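Local atomic coordinates of 3-hydroxyisobutyryl-CoA hydrolase (PDB entry 4HDT), a protein that probably hydrolyses 3-hydroxy-2-methylpropanoyl-CoA to 3-hydroxy-2-methylpropanoate and free coenzyme A, as a member of the crotonase-like family. Residues Ala186-Pro191 and Ala209-His214; Tyr108-Asp113 and Asn128-Thr133; Asp241-Leu246 and Glu256-Ile261; Pro161-Leu166 and Trp229-Tyr234. All blocks are in the same frame, centred on the assembly; numbering follows the deposited sequence.

The four contacts form two touching pairs in separate parts of the fold. Interaction 2, first in sequence, pairs neighbouring parallel strands 108-112 and 129-132 of the mixed sheet; interaction 1 follows from strand 188-189, at the sheet's outer end beside 129-132, covered by helix 207-214. Their centres lie about 9 Å apart, tied by the D187-R130 salt bridge. Interaction 3 packs two helices; interaction 4, which spans interaction 1 in sequence, sets a turn and the start of helix 164-171 against helix 227-233. These two, centres about 12 Å apart, touch where L246 packs on W229 and C233. Between pairs, centres are about 25 to 36 Å apart: one pair belongs to the sheet, the other to a helical region.

Interaction 1 of 4, residues Ala186-Pro191 and Ala209-His214; sequences ADHYVP and AALAAH
The imidazole of H188 has L211 CD2 over one face and D187 CB over the other, both displaced toward the rim. The L211 methyl makes a CH-pi contact: CD2 lies 4.0 Å from the centroid of the H188 ring and 21° off its normal, coming closest to H188 CG at 3.7 Å. The second methyl, L211 CD1, reaches the far end of the same ring, 3.9 Å from H188 NE2, so the forked leucine tip spans the imidazole and the two side chains cross at about a right angle. H188 gets there with CG anti to its carbonyl carbon (chi1 -52°).

Two residues on, the contact passes to the end of helix 207-214. Both methyls of V190 close on the carbonyl of H214, with CG1 and H214 O 3.9 Å apart, and P191 CD adds a looser touch. The H214 ring itself leads away from the strand, making a weak hydrogen bond from ND1 to A210 O.

F198 of helix 195-205 also packs on L211, while H188 bonds through its backbone to strand 129-132. No hydrogen bond crosses between 186-191 and 209-214: between these two segments the contact is apolar packing and a CH-pi contact, and H214 O is buried against carbon with no polar partner.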
# COMPACT_ATOMS: atom_id res chain seq x y z
N ALA A 186 -5.61 -4.55 -8.31
CA ALA A 186 -5.58 -5.99 -8.58
C ALA A 186 -6.27 -6.27 -9.91
O ALA A 186 -6.96 -5.40 -10.43
CB ALA A 186 -6.24 -6.77 -7.44
N ASP A 187 -6.10 -7.50 -10.36
CA ASP A 187 -6.50 -7.95 -11.70
C ASP A 187 -7.59 -9.07 -11.68
O ASP A 187 -8.45 -9.09 -12.56
CB ASP A 187 -5.26 -8.49 -12.41
CG ASP A 187 -4.12 -7.47 -12.50
OD1 ASP A 187 -4.37 -6.35 -13.08
OD2 ASP A 187 -2.99 -7.81 -12.04
N HIS A 188 -7.47 -10.03 -10.76
CA HIS A 188 -8.23 -11.28 -10.82
C HIS A 188 -8.79 -11.61 -9.42
O HIS A 188 -8.19 -11.25 -8.41
CB HIS A 188 -7.37 -12.44 -11.26
CG HIS A 188 -6.61 -12.19 -12.53
ND1 HIS A 188 -7.23 -12.14 -13.75
CD2 HIS A 188 -5.30 -11.95 -12.75
CE1 HIS A 188 -6.33 -11.89 -14.69
NE2 HIS A 188 -5.15 -11.76 -14.11
N TYR A 189 -9.93 -12.26 -9.44
CA TYR A 189 -10.66 -12.66 -8.21
C TYR A 189 -10.79 -14.18 -8.12
O TYR A 189 -11.24 -14.83 -9.08
CB TYR A 189 -12.03 -12.02 -8.22
CG TYR A 189 -12.96 -12.48 -7.13
CD1 TYR A 189 -12.96 -11.88 -5.88
CD2 TYR A 189 -13.83 -13.51 -7.37
CE1 TYR A 189 -13.85 -12.31 -4.90
CE2 TYR A 189 -14.70 -13.96 -6.43
CZ TYR A 189 -14.71 -13.35 -5.20
OH TYR A 189 -15.60 -13.84 -4.29
N VAL A 190 -10.35 -14.75 -6.99
CA VAL A 190 -10.37 -16.19 -6.75
C VAL A 190 -10.87 -16.34 -5.30
O VAL A 190 -10.25 -15.77 -4.41
CB VAL A 190 -8.96 -16.84 -6.86
CG1 VAL A 190 -9.00 -18.33 -6.49
CG2 VAL A 190 -8.38 -16.74 -8.26
N PRO A 191 -11.97 -17.08 -5.07
CA PRO A 191 -12.42 -17.30 -3.66
C PRO A 191 -11.34 -17.92 -2.76
O PRO A 191 -10.52 -18.69 -3.21
CB PRO A 191 -13.64 -18.23 -3.82
CG PRO A 191 -14.07 -18.12 -5.24
CD PRO A 191 -12.86 -17.75 -6.04
N ALA A 209 -3.39 -21.26 -17.21
CA ALA A 209 -4.24 -22.43 -16.90
C ALA A 209 -4.87 -22.30 -15.50
O ALA A 209 -6.03 -22.62 -15.30
CB ALA A 209 -3.41 -23.71 -16.97
N ALA A 210 -4.09 -21.84 -14.54
CA ALA A 210 -4.61 -21.69 -13.19
C ALA A 210 -5.74 -20.67 -13.14
O ALA A 210 -6.76 -20.87 -12.47
CB ALA A 210 -3.50 -21.29 -12.23
N LEU A 211 -5.56 -19.56 -13.85
CA LEU A 211 -6.58 -18.54 -13.92
C LEU A 211 -7.83 -19.03 -14.61
O LEU A 211 -8.93 -18.84 -14.11
CB LEU A 211 -6.06 -17.30 -14.65
CG LEU A 211 -5.03 -16.52 -13.83
CD1 LEU A 211 -4.34 -15.52 -14.75
CD2 LEU A 211 -5.67 -15.80 -12.63
N ALA A 212 -7.66 -19.67 -15.76
CA ALA A 212 -8.80 -20.17 -16.51
C ALA A 212 -9.64 -21.11 -15.65
O ALA A 212 -10.87 -21.11 -15.74
CB ALA A 212 -8.32 -20.86 -17.78
N ALA A 213 -8.98 -21.89 -14.81
CA ALA A 213 -9.61 -22.91 -13.99
C ALA A 213 -10.20 -22.43 -12.66
O ALA A 213 -11.08 -23.12 -12.13
CB ALA A 213 -8.62 -24.02 -13.69
N HIS A 214 -9.70 -21.32 -12.11
CA HIS A 214 -10.08 -20.90 -10.73
C HIS A 214 -10.54 -19.45 -10.55
O HIS A 214 -11.21 -19.14 -9.56
CB HIS A 214 -8.93 -21.19 -9.75
CG HIS A 214 -8.63 -22.64 -9.59
ND1 HIS A 214 -7.56 -23.26 -10.19
CD2 HIS A 214 -9.27 -23.61 -8.89
CE1 HIS A 214 -7.55 -24.54 -9.88
NE2 HIS A 214 -8.57 -24.78 -9.08

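Interaction 2 of 4, residues Tyr108-Asp113 and Asn128-Thr133; sequences YVSIMD and NVRVVT
V109 and V129 stand side by side and point the same way from the sheet, V109 CG2 lying 3.9 Å from V129 CB. I111 and V131 repeat this two residues on, with I111 CD1 brought back to V131 CB. These four form an apolar face, covered by F198 of helix 195-205 and V207 and L211 of helix 207-214.

On the other face M112 and R130 run alongside each other. The methionine is bent at its last torsion (chi3 -73°), which turns CE back to within 3.6 Å of R130 CB. R130 ends in a salt bridge to D187 and bonds to the carbonyls of A125 and G184, while S110 OG, next to R130 CA, bonds to G124 O.

The first strand's N-H and C=O groups bond alternately to the second, in parallel register. Y108 O takes N-H groups from both N128 and V129; S110 N gives to V129 O, S110 O receives V131 N, and M112 N meets V131 O nearly along the C=O axis. At one end N128 OD1 accepts Y108 N at 2.8 Å. At the other, T133 OG1 donates to the anti lone pair of D113 OD1 over 2.8 Å; that oxygen also accepts from H192 ND1, making D113 second shell to the zinc held by E64 and H192.

Such adjacent parallel strands, joined by a connection that includes strand 115-117 and helix 119-124, belong to the core sheet of the crotonase fold.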
# COMPACT_ATOMS: atom_id res chain seq x y z
N TYR A 108 4.78 -12.12 -12.18
CA TYR A 108 4.89 -11.97 -10.72
C TYR A 108 3.43 -12.01 -10.26
O TYR A 108 2.64 -11.07 -10.48
CB TYR A 108 5.58 -10.65 -10.35
CG TYR A 108 5.76 -10.36 -8.86
CD1 TYR A 108 4.71 -9.90 -8.09
CD2 TYR A 108 7.01 -10.47 -8.25
CE1 TYR A 108 4.87 -9.59 -6.75
CE2 TYR A 108 7.17 -10.19 -6.92
CZ TYR A 108 6.12 -9.72 -6.16
OH TYR A 108 6.28 -9.40 -4.82
N VAL A 109 3.11 -13.11 -9.60
CA VAL A 109 1.77 -13.41 -9.15
C VAL A 109 1.68 -13.10 -7.66
O VAL A 109 2.49 -13.58 -6.87
CB VAL A 109 1.44 -14.91 -9.37
CG1 VAL A 109 0.05 -15.24 -8.89
CG2 VAL A 109 1.67 -15.33 -10.83
N SER A 110 0.76 -12.24 -7.26
CA SER A 110 0.64 -11.93 -5.83
C SER A 110 -0.71 -12.38 -5.34
O SER A 110 -1.73 -12.21 -6.02
CB SER A 110 0.83 -10.49 -5.54
OG SER A 110 -0.09 -9.71 -6.29
N ILE A 111 -0.70 -13.06 -4.19
CA ILE A 111 -1.93 -13.55 -3.57
C ILE A 111 -2.33 -12.64 -2.43
O ILE A 111 -1.98 -12.84 -1.27
CB ILE A 111 -1.82 -15.02 -3.08
CG1 ILE A 111 -1.23 -15.94 -4.15
CG2 ILE A 111 -3.17 -15.51 -2.56
CD1 ILE A 111 -2.04 -16.03 -5.40
N MET A 112 -3.09 -11.61 -2.80
CA MET A 112 -3.48 -10.55 -1.86
C MET A 112 -4.82 -10.96 -1.22
O MET A 112 -5.85 -10.32 -1.35
CB MET A 112 -3.55 -9.22 -2.63
CG MET A 112 -2.16 -8.69 -3.00
SD MET A 112 -2.17 -7.03 -3.69
CE MET A 112 -2.84 -7.43 -5.28
N ASP A 113 -4.71 -12.02 -0.44
CA ASP A 113 -5.81 -12.63 0.31
C ASP A 113 -5.88 -11.99 1.69
O ASP A 113 -4.89 -11.50 2.23
CB ASP A 113 -5.47 -14.10 0.43
CG ASP A 113 -6.46 -14.87 1.24
OD1 ASP A 113 -7.66 -14.77 1.05
OD2 ASP A 113 -5.98 -15.64 2.09
N ASN A 128 2.15 -8.21 -11.71
CA ASN A 128 1.48 -8.22 -12.99
C ASN A 128 0.41 -9.26 -13.11
O ASN A 128 -0.36 -9.25 -14.08
CB ASN A 128 2.51 -8.34 -14.13
CG ASN A 128 3.50 -9.45 -13.88
OD1 ASN A 128 3.11 -10.59 -13.87
ND2 ASN A 128 4.84 -9.13 -13.81
N VAL A 129 0.33 -10.13 -12.10
CA VAL A 129 -0.80 -11.05 -11.95
C VAL A 129 -1.29 -10.97 -10.50
O VAL A 129 -0.91 -11.78 -9.62
CB VAL A 129 -0.49 -12.49 -12.33
CG1 VAL A 129 -1.76 -13.33 -12.38
CG2 VAL A 129 0.18 -12.56 -13.69
N ARG A 130 -2.19 -10.01 -10.27
CA ARG A 130 -2.57 -9.62 -8.90
C ARG A 130 -3.91 -10.22 -8.56
O ARG A 130 -4.91 -9.91 -9.21
CB ARG A 130 -2.63 -8.11 -8.81
CG ARG A 130 -1.28 -7.42 -9.11
CD ARG A 130 -1.38 -5.93 -9.25
NE ARG A 130 -2.27 -5.55 -10.36
CZ ARG A 130 -2.73 -4.32 -10.53
NH1 ARG A 130 -2.33 -3.34 -9.74
NH2 ARG A 130 -3.60 -4.05 -11.51
N VAL A 131 -3.89 -11.11 -7.59
CA VAL A 131 -5.09 -11.91 -7.24
C VAL A 131 -5.64 -11.46 -5.88
O VAL A 131 -4.87 -11.32 -4.90
CB VAL A 131 -4.75 -13.41 -7.17
CG1 VAL A 131 -5.97 -14.23 -6.77
CG2 VAL A 131 -4.16 -13.90 -8.52
N VAL A 132 -6.93 -11.18 -5.84
CA VAL A 132 -7.63 -10.91 -4.58
C VAL A 132 -8.73 -11.94 -4.41
O VAL A 132 -9.03 -12.71 -5.32
CB VAL A 132 -8.21 -9.48 -4.52
CG1 VAL A 132 -7.10 -8.44 -4.34
CG2 VAL A 132 -9.02 -9.17 -5.76
N THR A 133 -9.30 -12.00 -3.20
CA THR A 133 -10.25 -13.05 -2.87
C THR A 133 -11.48 -12.44 -2.19
O THR A 133 -11.56 -11.22 -2.02
CB THR A 133 -9.65 -14.07 -1.86
OG1 THR A 133 -9.55 -13.44 -0.55
CG2 THR A 133 -8.28 -14.56 -2.30

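Interaction 3 of 4, residues Asp241-Leu246 and Glu256-Ile261; sequences DIIAAL and EAADLI
A257 opens the contact on helix 252-261. Its CB points toward helix 239-249 and meets L246 CD1 at 4.2 Å, a loose touch; the same methyl also packs on H167 and T171 of helix 164-171.

A258 comes next and sits where the backbones draw closest, its CA 5.3 Å from I243 CA. From this small residue A258 CB rests against L246 CB at 3.9 Å and lies more loosely by the CG2 branch and carbonyl of I243. L246 folds over this alanine, its CG anti to the carbonyl carbon (chi1 -70°), which also carries CD1 to 3.9 Å from A258 N.

One turn after A257, I261 brings both of its branches into play. CG2, the branch anti to the backbone N, packs on I243 CD1 at 3.7 Å, and the two isoleucines slide past each other in opposite directions. The other arm ends in CD1, which meets L246 CD1 at 3.8 Å, the side chains crossing at about a right angle.

No hydrogen bond links the two segments, though D259 reaches R247 of the first helix in a salt bridge. W229 and C233 of helix 227-233 close over L246. The axes of segments 241-246 and 256-261 approach to 8.9 Å, at 147° between their N-to-C directions: a helical hairpin of consecutive, roughly antiparallel helices, with A257 and A258 on one side against I243 and L246 on the other.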
# COMPACT_ATOMS: atom_id res chain seq x y z
N ASP A 241 -12.35 21.53 2.80
CA ASP A 241 -13.40 21.64 1.76
C ASP A 241 -14.11 20.30 1.52
O ASP A 241 -15.35 20.24 1.35
CB ASP A 241 -12.85 22.15 0.42
CG ASP A 241 -12.40 23.60 0.49
OD1 ASP A 241 -12.94 24.35 1.33
OD2 ASP A 241 -11.50 23.98 -0.31
N ILE A 242 -13.33 19.23 1.49
CA ILE A 242 -13.83 17.89 1.25
C ILE A 242 -14.75 17.42 2.39
O ILE A 242 -15.88 16.96 2.16
CB ILE A 242 -12.66 16.91 0.97
CG1 ILE A 242 -11.98 17.30 -0.34
CG2 ILE A 242 -13.15 15.46 1.03
CD1 ILE A 242 -10.68 16.53 -0.61
N ILE A 243 -14.29 17.60 3.63
CA ILE A 243 -15.09 17.27 4.79
C ILE A 243 -16.41 18.04 4.76
O ILE A 243 -17.47 17.45 4.97
CB ILE A 243 -14.31 17.54 6.10
CG1 ILE A 243 -13.11 16.60 6.21
CG2 ILE A 243 -15.21 17.42 7.33
CD1 ILE A 243 -12.18 16.96 7.33
N ALA A 244 -16.35 19.35 4.49
CA ALA A 244 -17.59 20.18 4.40
C ALA A 244 -18.56 19.66 3.36
O ALA A 244 -19.76 19.61 3.61
CB ALA A 244 -17.26 21.65 4.12
N ALA A 245 -18.04 19.24 2.21
CA ALA A 245 -18.90 18.73 1.16
C ALA A 245 -19.53 17.40 1.55
O ALA A 245 -20.70 17.16 1.30
CB ALA A 245 -18.10 18.57 -0.12
N LEU A 246 -18.72 16.51 2.15
CA LEU A 246 -19.25 15.22 2.59
C LEU A 246 -20.38 15.47 3.62
O LEU A 246 -21.42 14.83 3.57
CB LEU A 246 -18.15 14.35 3.24
CG LEU A 246 -17.11 13.80 2.29
CD1 LEU A 246 -15.85 13.33 3.04
CD2 LEU A 246 -17.70 12.68 1.43
N GLU A 256 -20.26 9.12 7.28
CA GLU A 256 -19.33 8.14 7.81
C GLU A 256 -17.91 8.42 7.34
O GLU A 256 -16.95 8.32 8.13
CB GLU A 256 -19.69 6.74 7.37
N ALA A 257 -17.76 8.76 6.07
CA ALA A 257 -16.45 9.13 5.54
C ALA A 257 -15.92 10.36 6.23
O ALA A 257 -14.77 10.39 6.63
CB ALA A 257 -16.51 9.35 4.03
N ALA A 258 -16.73 11.39 6.35
CA ALA A 258 -16.34 12.60 7.06
C ALA A 258 -15.93 12.33 8.49
O ALA A 258 -14.91 12.84 8.96
CB ALA A 258 -17.47 13.62 7.02
N ASP A 259 -16.71 11.54 9.20
CA ASP A 259 -16.38 11.20 10.59
C ASP A 259 -15.03 10.52 10.69
O ASP A 259 -14.29 10.78 11.65
CB ASP A 259 -17.42 10.25 11.19
CG ASP A 259 -18.80 10.92 11.48
OD1 ASP A 259 -18.96 12.16 11.55
OD2 ASP A 259 -19.78 10.17 11.66
N LEU A 260 -14.74 9.64 9.73
CA LEU A 260 -13.47 8.87 9.78
C LEU A 260 -12.28 9.78 9.48
O LEU A 260 -11.27 9.76 10.20
CB LEU A 260 -13.51 7.61 8.90
CG LEU A 260 -12.36 6.62 8.99
CD1 LEU A 260 -12.14 6.22 10.44
CD2 LEU A 260 -12.57 5.38 8.13
N ILE A 261 -12.42 10.63 8.47
CA ILE A 261 -11.38 11.58 8.10
C ILE A 261 -11.04 12.48 9.27
O ILE A 261 -9.88 12.81 9.52
CB ILE A 261 -11.81 12.43 6.86
CG1 ILE A 261 -11.89 11.52 5.64
CG2 ILE A 261 -10.86 13.59 6.62
CD1 ILE A 261 -12.56 12.17 4.47

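Interaction 4 of 4, residues Pro161-Leu166 and Trp229-Tyr234; sequences PGKLGL and WIDECY
One hydrogen bond crosses this contact. K163 N gives to D231 OD1 over 2.9 Å and nearly straight, 164° at the hydrogen, although OD1 is met from above the carboxylate plane. The same oxygen lies 3.5 Å from G162 CA, in the type II' turn P161-L164 that leads into helix 164-171. D231 has a second partner, since OD2 forms a salt bridge with R227.

Packing contacts flank that bond. L164 CD2 meets I230 CD1 tip to tip at 3.5 Å, the two chains crossing at about a right angle, while the other branch of I230, CG2, presses on K163 O, also at 3.5 Å. The stem of K163 passes Y234 in the opposite direction, CB to CB at 3.7 Å, and its chain then bends at chi2 (-59°) so that the ammonium end leads away.

Y234 also takes L166 obliquely against its ring, L166 CB being 3.9 Å from Y234 CD2. L166 CD1 touches Y234 O, and the phenol OH bonds to H167 ND1 one residue further on.

A carboxylate grips the backbone N-H of the N-cap residue K163, so its negative charge lies near the start of helix 164-171, which, together with R227, could help stabilise it.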
# COMPACT_ATOMS: atom_id res chain seq x y z
N PRO A 161 -10.15 5.09 -10.57
CA PRO A 161 -11.19 5.87 -11.24
C PRO A 161 -11.68 7.05 -10.41
O PRO A 161 -11.81 6.94 -9.18
CB PRO A 161 -12.31 4.84 -11.45
CG PRO A 161 -11.69 3.49 -11.34
CD PRO A 161 -10.57 3.70 -10.35
N GLY A 162 -11.99 8.16 -11.09
CA GLY A 162 -12.65 9.25 -10.38
C GLY A 162 -11.80 9.77 -9.25
O GLY A 162 -10.59 9.93 -9.39
N LYS A 163 -12.44 9.99 -8.09
CA LYS A 163 -11.75 10.36 -6.86
C LYS A 163 -11.72 9.20 -5.88
O LYS A 163 -11.50 9.42 -4.69
CB LYS A 163 -12.43 11.57 -6.21
CG LYS A 163 -12.52 12.79 -7.11
CD LYS A 163 -11.15 13.25 -7.56
CE LYS A 163 -11.24 14.44 -8.50
NZ LYS A 163 -9.92 14.65 -9.14
N LEU A 164 -11.96 7.98 -6.34
CA LEU A 164 -11.92 6.83 -5.44
C LEU A 164 -10.59 6.71 -4.68
O LEU A 164 -10.57 6.32 -3.50
CB LEU A 164 -12.19 5.53 -6.20
CG LEU A 164 -13.60 5.29 -6.80
CD1 LEU A 164 -13.68 3.90 -7.39
CD2 LEU A 164 -14.73 5.53 -5.85
N GLY A 165 -9.51 7.05 -5.36
CA GLY A 165 -8.18 7.03 -4.71
C GLY A 165 -8.06 8.01 -3.55
O GLY A 165 -7.47 7.68 -2.48
N LEU A 166 -8.59 9.22 -3.70
CA LEU A 166 -8.56 10.19 -2.59
C LEU A 166 -9.38 9.71 -1.42
O LEU A 166 -9.02 9.87 -0.25
CB LEU A 166 -9.08 11.58 -3.01
CG LEU A 166 -8.24 12.31 -3.97
CD1 LEU A 166 -8.86 13.68 -4.26
CD2 LEU A 166 -6.85 12.49 -3.43
N TRP A 229 -21.10 10.14 -5.11
CA TRP A 229 -20.90 11.12 -4.01
C TRP A 229 -19.42 11.31 -3.68
O TRP A 229 -19.00 12.38 -3.23
CB TRP A 229 -21.71 10.79 -2.73
CG TRP A 229 -21.41 9.49 -2.03
CD1 TRP A 229 -22.12 8.34 -2.13
CD2 TRP A 229 -20.33 9.21 -1.13
NE1 TRP A 229 -21.57 7.37 -1.37
CE2 TRP A 229 -20.48 7.87 -0.72
CE3 TRP A 229 -19.29 9.97 -0.58
CZ2 TRP A 229 -19.60 7.27 0.17
CZ3 TRP A 229 -18.43 9.37 0.29
CH2 TRP A 229 -18.59 8.03 0.67
N ILE A 230 -18.62 10.28 -3.92
CA ILE A 230 -17.16 10.43 -3.82
C ILE A 230 -16.67 11.49 -4.81
O ILE A 230 -16.01 12.43 -4.42
CB ILE A 230 -16.45 9.07 -3.99
CG1 ILE A 230 -16.71 8.19 -2.77
CG2 ILE A 230 -14.94 9.28 -4.13
CD1 ILE A 230 -16.36 6.71 -2.94
N ASP A 231 -17.04 11.35 -6.08
CA ASP A 231 -16.61 12.31 -7.10
C ASP A 231 -17.19 13.71 -6.82
O ASP A 231 -16.52 14.72 -7.08
CB ASP A 231 -17.05 11.84 -8.48
CG ASP A 231 -16.22 10.71 -9.00
OD1 ASP A 231 -15.32 10.19 -8.28
OD2 ASP A 231 -16.46 10.33 -10.18
N GLU A 232 -18.40 13.77 -6.27
CA GLU A 232 -19.03 15.03 -5.89
C GLU A 232 -18.25 15.76 -4.81
O GLU A 232 -18.10 16.96 -4.85
CB GLU A 232 -20.44 14.74 -5.33
CG GLU A 232 -21.23 15.92 -4.73
CD GLU A 232 -22.54 15.50 -4.08
OE1 GLU A 232 -22.86 14.28 -4.18
OE2 GLU A 232 -23.27 16.37 -3.53
N CYS A 233 -17.81 15.01 -3.82
CA CYS A 233 -17.35 15.61 -2.59
C CYS A 233 -15.85 15.75 -2.53
O CYS A 233 -15.35 16.64 -1.81
CB CYS A 233 -17.85 14.81 -1.37
SG CYS A 233 -19.66 14.89 -1.19
N TYR A 234 -15.11 14.90 -3.23
CA TYR A 234 -13.65 14.93 -3.13
C TYR A 234 -12.98 15.83 -4.17
O TYR A 234 -11.78 15.76 -4.34
CB TYR A 234 -13.08 13.50 -3.16
CG TYR A 234 -13.26 12.69 -1.88
CD1 TYR A 234 -14.40 11.95 -1.64
CD2 TYR A 234 -12.24 12.64 -0.94
CE1 TYR A 234 -14.53 11.17 -0.48
CE2 TYR A 234 -12.36 11.90 0.21
CZ TYR A 234 -13.48 11.14 0.45
OH TYR A 234 -13.60 10.37 1.55